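Local coordinates for 3-alpha-hydroxysteroid dehydrogenase (Pseudomonas sp., PDB 2DKN), which catalyses the NAD-dependent, reversible oxidation of the 3-alpha-hydroxyl group of steroids, as a Rossmann-fold member of the short-chain dehydrogenase/reductase family, at residues A[72-77]-A[147-152]; A[86-91]-A[134-139]. One frame throughout, in Å; residues are numbered along the deposited sequence.

How the contacts relate
Two contacts that share the region from loop 72-77 into helix 79-102 illustrate how a Rossmann-fold dehydrogenase packs helices beside its coenzyme site. Contact 1 sets the loop 72-77 against the start of helix 149-166, near the surface; contact 2 packs helix 79-102 on the beginning of helix 136-146. Their centres lie about 15 Å apart, and along the chain the second pair falls wholly between the two halves of the first. They are joined directly by a probable hydrogen bond, Val-72 N to Asn-86 OD1, 2.9 Å. Val-72 itself touches the bound NADH, whereas the side chain of Glu-136 in contact 2 stays about 10 Å from the coenzyme.

Contact 1 of 2, residues A[72-77]-A[147-152]; sequences VGVTAA and GQTHLA
Thr-149 reaches across to the loop with its hydroxyl, and OG1 gives a hydrogen bond of 2.7 Å to the backbone O of Val-74. The donor lies in the carbonyl plane, on a lone pair, with a C=O...OG1 angle of 122°. The torsion that makes this possible places OG1 between the backbone N and the carbonyl carbon (chi1 54°), while the methyl CG2, anti to the carbonyl carbon, lies 3.8 Å from the same Val-74 O and 4.1 Å from Ala-76 O. A valine in place of Thr-149 would probably leave the Val-74 carbonyl without this donor and the turn less firmly fixed to the helix. Beside the polar link, Val-74 and His-150 cross at a slant: the methyl CG1 rests 3.7 Å from His-150 CA and close to its CB, but the imidazole leads away, its ND1 hydrogen-bonded to the hydroxyl of Tyr-200. Gly-73 to Ala-76 form a type I beta turn, closed by Ala-76 N to Gly-73 O, which presents Val-74 O to the helix start. The turn comes between strand 65-68 of the parallel sheet and helix 79-102, and the contact joins this loop to the first turn of helix 149-166, with Val-74 also touching Ser-194 of helix 189-196.

Contact 2 of 2, residues A[86-91]-A[134-139]; sequences NYFGVS and GDEARA
The ring of Phe-88 is covered on both faces. Over one lies Glu-136, whose CB makes a CH-pi contact 3.7 Å from the ring centroid and only 11° off its normal; over the opposite face sits CD2 of the adjoining Tyr-87, 3.6 Å above the plane. At the edge, near the ring plane, Ala-139 CB comes to 4.0 Å from Phe-88 CE2, and Gly-134 CA also lies in plane at the rim. Glu-136 and Phe-88 run past each other in opposite directions. With CG anti to the backbone N (chi1 180°) and the chain extended beyond it, the glutamate follows the ring back toward its root, until its carboxylate lies stacked at 11° to the ring plane and CD is 3.8 Å from Phe-88 CG. CB and CG thus cover the ring face and the carboxylate continues over the ring's root, where OE1 is paired in a salt bridge with Arg-48, which also touches Phe-88. The chain passes from one helix to the next here: Gly-134 closes helix 126-133 in a Schellman motif, and Asp-135 caps helix 136-146, OD1 accepting from Arg-138 N at 3.2 Å from above the carboxylate plane. Phe-88 therefore packs helix 79-102 against the junction of helices 126-133 and 136-146, with helix 45-59 contributing Arg-48 and Tyr-87 touching both helix 126-133 and helix 149-166.

Contact 1 of 2, residues A[72-77]-A[147-152]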
ATOM      1  N   VAL A  72     -16.531  12.197  -4.510  1.00  7.67           N
ATOM      2  CA  VAL A  72     -16.877  13.463  -3.926  1.00  7.99           C
ATOM      3  C   VAL A  72     -16.543  13.402  -2.447  1.00 10.89           C
ATOM      4  O   VAL A  72     -16.482  12.311  -1.841  1.00  9.45           O
ATOM      5  CB  VAL A  72     -18.378  13.818  -4.147  1.00  8.34           C
ATOM      6  CG1 VAL A  72     -18.646  14.091  -5.634  1.00  9.85           C
ATOM      7  CG2 VAL A  72     -19.293  12.712  -3.595  1.00  9.06           C
ATOM      8  N   GLY A  73     -16.299  14.576  -1.861  1.00 11.78           N
ATOM      9  CA  GLY A  73     -15.929  14.636  -0.451  1.00 11.27           C
ATOM     10  C   GLY A  73     -17.001  15.272   0.403  1.00 10.65           C
ATOM     11  O   GLY A  73     -18.176  15.324   0.026  1.00 11.41           O
ATOM     12  N   VAL A  74     -16.598  15.742   1.575  1.00 10.21           N
ATOM     13  CA  VAL A  74     -17.569  16.222   2.544  1.00 10.66           C
ATOM     14  C   VAL A  74     -18.382  17.453   2.124  1.00 10.39           C
ATOM     15  O   VAL A  74     -19.387  17.748   2.770  1.00 11.73           O
ATOM     16  CB  VAL A  74     -16.913  16.487   3.920  1.00 10.55           C
ATOM     17  CG1 VAL A  74     -16.322  15.194   4.464  1.00 11.62           C
ATOM     18  CG2 VAL A  74     -15.856  17.580   3.806  1.00 11.29           C
ATOM     19  N   THR A  75     -17.957  18.170   1.082  1.00 10.17           N
ATOM     20  CA  THR A  75     -18.749  19.294   0.560  1.00 11.01           C
ATOM     21  C   THR A  75     -19.749  18.903  -0.545  1.00 11.54           C
ATOM     22  O   THR A  75     -20.338  19.775  -1.190  1.00 12.24           O
ATOM     23  CB  THR A  75     -17.864  20.488   0.101  1.00 12.03           C
ATOM     24  OG1 THR A  75     -16.990  20.073  -0.960  1.00 13.82           O
ATOM     25  CG2 THR A  75     -17.017  21.022   1.266  1.00 11.47           C
ATOM     26  N   ALA A  76     -19.947  17.600  -0.767  1.00 11.08           N
ATOM     27  CA  ALA A  76     -20.968  17.130  -1.707  1.00 10.61           C
ATOM     28  C   ALA A  76     -22.353  17.600  -1.278  1.00 10.21           C
ATOM     29  O   ALA A  76     -22.578  17.906  -0.094  1.00  9.17           O
ATOM     30  CB  ALA A  76     -20.937  15.572  -1.803  1.00 10.63           C
ATOM     31  N   ALA A  77     -23.286  17.573  -2.234  1.00  9.87           N
ATOM     32  CA  ALA A  77     -24.665  18.036  -2.055  1.00 10.64           C
ATOM     33  C   ALA A  77     -25.344  17.433  -0.831  1.00 11.74           C
ATOM     34  O   ALA A  77     -25.992  18.135  -0.031  1.00 12.11           O
ATOM     35  CB  ALA A  77     -25.484  17.723  -3.321  1.00  9.55           C
ATOM     36  N   GLY A 147     -27.122  11.356   8.530  1.00 19.56           N
ATOM     37  CA  GLY A 147     -27.065  12.817   8.637  1.00 20.50           C
ATOM     38  C   GLY A 147     -25.841  13.690   8.390  1.00 20.49           C
ATOM     39  O   GLY A 147     -25.932  14.925   8.436  1.00 19.83           O
ATOM     40  N   GLN A 148     -24.687  13.083   8.149  1.00 18.83           N
ATOM     41  CA  GLN A 148     -23.477  13.883   8.011  1.00 17.83           C
ATOM     42  C   GLN A 148     -22.614  13.381   6.878  1.00 15.45           C
ATOM     43  O   GLN A 148     -22.295  12.201   6.826  1.00 13.33           O
ATOM     44  CB  GLN A 148     -22.686  13.871   9.307  1.00 20.48           C
ATOM     45  CG  GLN A 148     -23.413  14.560  10.455  1.00 23.21           C
ATOM     46  CD  GLN A 148     -22.613  14.532  11.722  1.00 25.75           C
ATOM     47  OE1 GLN A 148     -23.012  13.921  12.717  1.00 27.37           O
ATOM     48  NE2 GLN A 148     -21.453  15.176  11.693  1.00 26.35           N
ATOM     49  N   THR A 149     -22.214  14.278   5.987  1.00 14.31           N
ATOM     50  CA  THR A 149     -21.471  13.842   4.810  1.00 12.93           C
ATOM     51  C   THR A 149     -20.163  13.132   5.158  1.00 12.62           C
ATOM     52  O   THR A 149     -19.745  12.229   4.424  1.00 11.07           O
ATOM     53  CB  THR A 149     -21.177  14.994   3.845  1.00 12.87           C
ATOM     54  OG1 THR A 149     -20.517  16.033   4.566  1.00 13.44           O
ATOM     55  CG2 THR A 149     -22.471  15.534   3.223  1.00 14.11           C
ATOM     56  N   HIS A 150     -19.506  13.524   6.257  1.00 11.61           N
ATOM     57  CA  HIS A 150     -18.250  12.858   6.605  1.00 10.69           C
ATOM     58  C   HIS A 150     -18.435  11.375   6.926  1.00  9.57           C
ATOM     59  O   HIS A 150     -17.515  10.587   6.734  1.00  8.20           O
ATOM     60  CB  HIS A 150     -17.468  13.595   7.707  1.00 12.18           C
ATOM     61  CG  HIS A 150     -17.869  13.240   9.107  1.00 14.19           C
ATOM     62  ND1 HIS A 150     -18.873  13.900   9.786  1.00 15.35           N
ATOM     63  CD2 HIS A 150     -17.353  12.339   9.984  1.00 14.77           C
ATOM     64  CE1 HIS A 150     -18.989  13.393  11.004  1.00 15.16           C
ATOM     65  NE2 HIS A 150     -18.079  12.444  11.149  1.00 16.54           N
ATOM     66  N   LEU A 151     -19.607  11.020   7.446  1.00  9.06           N
ATOM     67  CA  LEU A 151     -19.915   9.635   7.774  1.00  9.82           C
ATOM     68  C   LEU A 151     -20.222   8.888   6.502  1.00  8.58           C
ATOM     69  O   LEU A 151     -19.838   7.733   6.360  1.00  8.80           O
ATOM     70  CB  LEU A 151     -21.094   9.520   8.729  1.00 11.72           C
ATOM     71  CG  LEU A 151     -20.734  10.085  10.111  1.00 13.54           C
ATOM     72  CD1 LEU A 151     -21.967  10.197  11.013  1.00 15.32           C
ATOM     73  CD2 LEU A 151     -19.664   9.253  10.752  1.00 13.29           C
ATOM     74  N   ALA A 152     -20.908   9.546   5.569  1.00  8.14           N
ATOM     75  CA  ALA A 152     -21.129   8.936   4.259  1.00  8.15           C
ATOM     76  C   ALA A 152     -19.809   8.775   3.505  1.00  7.81           C
ATOM     77  O   ALA A 152     -19.629   7.804   2.763  1.00  8.31           O
ATOM     78  CB  ALA A 152     -22.112   9.762   3.426  1.00  7.76           C
TER

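Contact 2 of 2, residues A[86-91]-A[134-139]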
ATOM      1  N   ASN A  86     -19.321   7.456  -4.669  1.00  5.81           N
ATOM      2  CA  ASN A  86     -18.115   6.831  -4.132  1.00  6.16           C
ATOM      3  C   ASN A  86     -18.191   5.323  -4.059  1.00  6.86           C
ATOM      4  O   ASN A  86     -17.153   4.641  -4.134  1.00  7.86           O
ATOM      5  CB  ASN A  86     -17.765   7.369  -2.746  1.00  6.66           C
ATOM      6  CG  ASN A  86     -17.322   8.824  -2.779  1.00  6.93           C
ATOM      7  OD1 ASN A  86     -17.304   9.443  -3.837  1.00  7.90           O
ATOM      8  ND2 ASN A  86     -16.950   9.369  -1.612  1.00  7.47           N
ATOM      9  N   TYR A  87     -19.398   4.799  -3.843  1.00  5.60           N
ATOM     10  CA  TYR A  87     -19.564   3.353  -3.839  1.00  6.57           C
ATOM     11  C   TYR A  87     -20.097   2.835  -5.182  1.00  7.30           C
ATOM     12  O   TYR A  87     -19.406   2.075  -5.877  1.00  8.64           O
ATOM     13  CB  TYR A  87     -20.457   2.853  -2.696  1.00  6.82           C
ATOM     14  CG  TYR A  87     -20.390   1.351  -2.596  1.00  7.04           C
ATOM     15  CD1 TYR A  87     -19.383   0.721  -1.852  1.00  7.95           C
ATOM     16  CD2 TYR A  87     -21.297   0.553  -3.281  1.00  7.85           C
ATOM     17  CE1 TYR A  87     -19.304  -0.667  -1.779  1.00  7.12           C
ATOM     18  CE2 TYR A  87     -21.219  -0.821  -3.217  1.00  7.97           C
ATOM     19  CZ  TYR A  87     -20.229  -1.427  -2.474  1.00  8.07           C
ATOM     20  OH  TYR A  87     -20.176  -2.813  -2.431  1.00  8.68           O
ATOM     21  N   PHE A  88     -21.303   3.249  -5.544  1.00  6.58           N
ATOM     22  CA  PHE A  88     -21.984   2.665  -6.696  1.00  8.38           C
ATOM     23  C   PHE A  88     -21.422   3.119  -8.041  1.00  8.30           C
ATOM     24  O   PHE A  88     -21.457   2.355  -9.014  1.00  8.15           O
ATOM     25  CB  PHE A  88     -23.509   2.852  -6.582  1.00  8.12           C
ATOM     26  CG  PHE A  88     -24.110   2.023  -5.490  1.00  8.27           C
ATOM     27  CD1 PHE A  88     -24.343   0.665  -5.693  1.00  8.41           C
ATOM     28  CD2 PHE A  88     -24.364   2.572  -4.239  1.00  7.25           C
ATOM     29  CE1 PHE A  88     -24.851  -0.113  -4.670  1.00  7.51           C
ATOM     30  CE2 PHE A  88     -24.893   1.796  -3.215  1.00  7.29           C
ATOM     31  CZ  PHE A  88     -25.129   0.464  -3.430  1.00  7.34           C
ATOM     32  N   GLY A  89     -20.876   4.336  -8.114  1.00  7.90           N
ATOM     33  CA  GLY A  89     -20.143   4.755  -9.331  1.00  7.88           C
ATOM     34  C   GLY A  89     -18.883   3.917  -9.611  1.00  8.25           C
ATOM     35  O   GLY A  89     -18.385   3.844 -10.741  1.00 10.30           O
ATOM     36  N   VAL A  90     -18.330   3.335  -8.555  1.00  6.33           N
ATOM     37  CA  VAL A  90     -17.205   2.424  -8.667  1.00  6.95           C
ATOM     38  C   VAL A  90     -17.715   1.015  -8.974  1.00  7.85           C
ATOM     39  O   VAL A  90     -17.313   0.378  -9.960  1.00  6.92           O
ATOM     40  CB  VAL A  90     -16.380   2.385  -7.352  1.00  5.69           C
ATOM     41  CG1 VAL A  90     -15.292   1.285  -7.431  1.00  6.42           C
ATOM     42  CG2 VAL A  90     -15.784   3.778  -7.049  1.00  5.25           C
ATOM     43  N   SER A  91     -18.617   0.523  -8.134  1.00  7.09           N
ATOM     44  CA  SER A  91     -18.995  -0.890  -8.249  1.00  7.92           C
ATOM     45  C   SER A  91     -19.649  -1.184  -9.592  1.00  6.97           C
ATOM     46  O   SER A  91     -19.401  -2.229 -10.187  1.00  6.90           O
ATOM     47  CB  SER A  91     -19.888  -1.317  -7.078  1.00  7.77           C
ATOM     48  OG  SER A  91     -21.114  -0.618  -7.090  1.00  8.38           O
ATOM     49  N   GLY A 134     -25.378  -4.252  -2.062  1.00 10.77           N
ATOM     50  CA  GLY A 134     -25.700  -3.720  -3.385  1.00 10.53           C
ATOM     51  C   GLY A 134     -27.056  -3.043  -3.463  1.00  9.20           C
ATOM     52  O   GLY A 134     -27.527  -2.755  -4.556  1.00 10.32           O
ATOM     53  N   ASP A 135     -27.659  -2.764  -2.301  1.00  9.54           N
ATOM     54  CA  ASP A 135     -28.996  -2.147  -2.235  1.00  9.70           C
ATOM     55  C   ASP A 135     -28.850  -0.640  -2.207  1.00  9.06           C
ATOM     56  O   ASP A 135     -28.753  -0.031  -1.126  1.00  8.25           O
ATOM     57  CB  ASP A 135     -29.752  -2.621  -0.986  1.00 10.40           C
ATOM     58  CG  ASP A 135     -31.216  -2.193  -0.992  1.00 12.79           C
ATOM     59  OD1 ASP A 135     -31.568  -1.258  -1.725  1.00 11.73           O
ATOM     60  OD2 ASP A 135     -32.011  -2.789  -0.247  1.00 13.68           O
ATOM     61  N   GLU A 136     -28.799  -0.041  -3.395  1.00  9.38           N
ATOM     62  CA  GLU A 136     -28.466   1.373  -3.483  1.00  8.43           C
ATOM     63  C   GLU A 136     -29.527   2.256  -2.835  1.00  8.90           C
ATOM     64  O   GLU A 136     -29.199   3.219  -2.128  1.00  7.51           O
ATOM     65  CB  GLU A 136     -28.221   1.814  -4.921  1.00  8.32           C
ATOM     66  CG  GLU A 136     -27.874   3.307  -5.004  1.00  9.40           C
ATOM     67  CD  GLU A 136     -27.394   3.742  -6.369  1.00 10.91           C
ATOM     68  OE1 GLU A 136     -26.875   4.868  -6.480  1.00 11.18           O
ATOM     69  OE2 GLU A 136     -27.508   2.942  -7.311  1.00 13.04           O
ATOM     70  N   ALA A 137     -30.797   1.943  -3.063  1.00  9.27           N
ATOM     71  CA  ALA A 137     -31.845   2.783  -2.478  1.00 10.44           C
ATOM     72  C   ALA A 137     -31.744   2.768  -0.948  1.00 10.08           C
ATOM     73  O   ALA A 137     -31.882   3.799  -0.297  1.00  9.41           O
ATOM     74  CB  ALA A 137     -33.248   2.317  -2.951  1.00 12.32           C
ATOM     75  N   ARG A 138     -31.502   1.590  -0.376  1.00  9.03           N
ATOM     76  CA  ARG A 138     -31.384   1.463   1.070  1.00 10.04           C
ATOM     77  C   ARG A 138     -30.151   2.178   1.605  1.00  8.91           C
ATOM     78  O   ARG A 138     -30.206   2.813   2.655  1.00  8.19           O
ATOM     79  CB  ARG A 138     -31.379  -0.032   1.459  1.00 12.71           C
ATOM     80  CG  ARG A 138     -31.363  -0.339   2.952  1.00 15.06           C
ATOM     81  CD  ARG A 138     -32.430   0.424   3.731  1.00 18.11           C
ATOM     82  NE  ARG A 138     -32.427   0.054   5.152  1.00 21.25           N
ATOM     83  CZ  ARG A 138     -33.126   0.692   6.093  1.00 22.36           C
ATOM     84  NH1 ARG A 138     -33.871   1.735   5.771  1.00 23.28           N
ATOM     85  NH2 ARG A 138     -33.065   0.299   7.359  1.00 24.05           N
ATOM     86  N   ALA A 139     -29.029   2.054   0.895  1.00  8.26           N
ATOM     87  CA  ALA A 139     -27.786   2.699   1.318  1.00  7.61           C
ATOM     88  C   ALA A 139     -27.957   4.219   1.326  1.00  7.31           C
ATOM     89  O   ALA A 139     -27.524   4.897   2.260  1.00  9.19           O
ATOM     90  CB  ALA A 139     -26.629   2.285   0.390  1.00  6.66           C
TER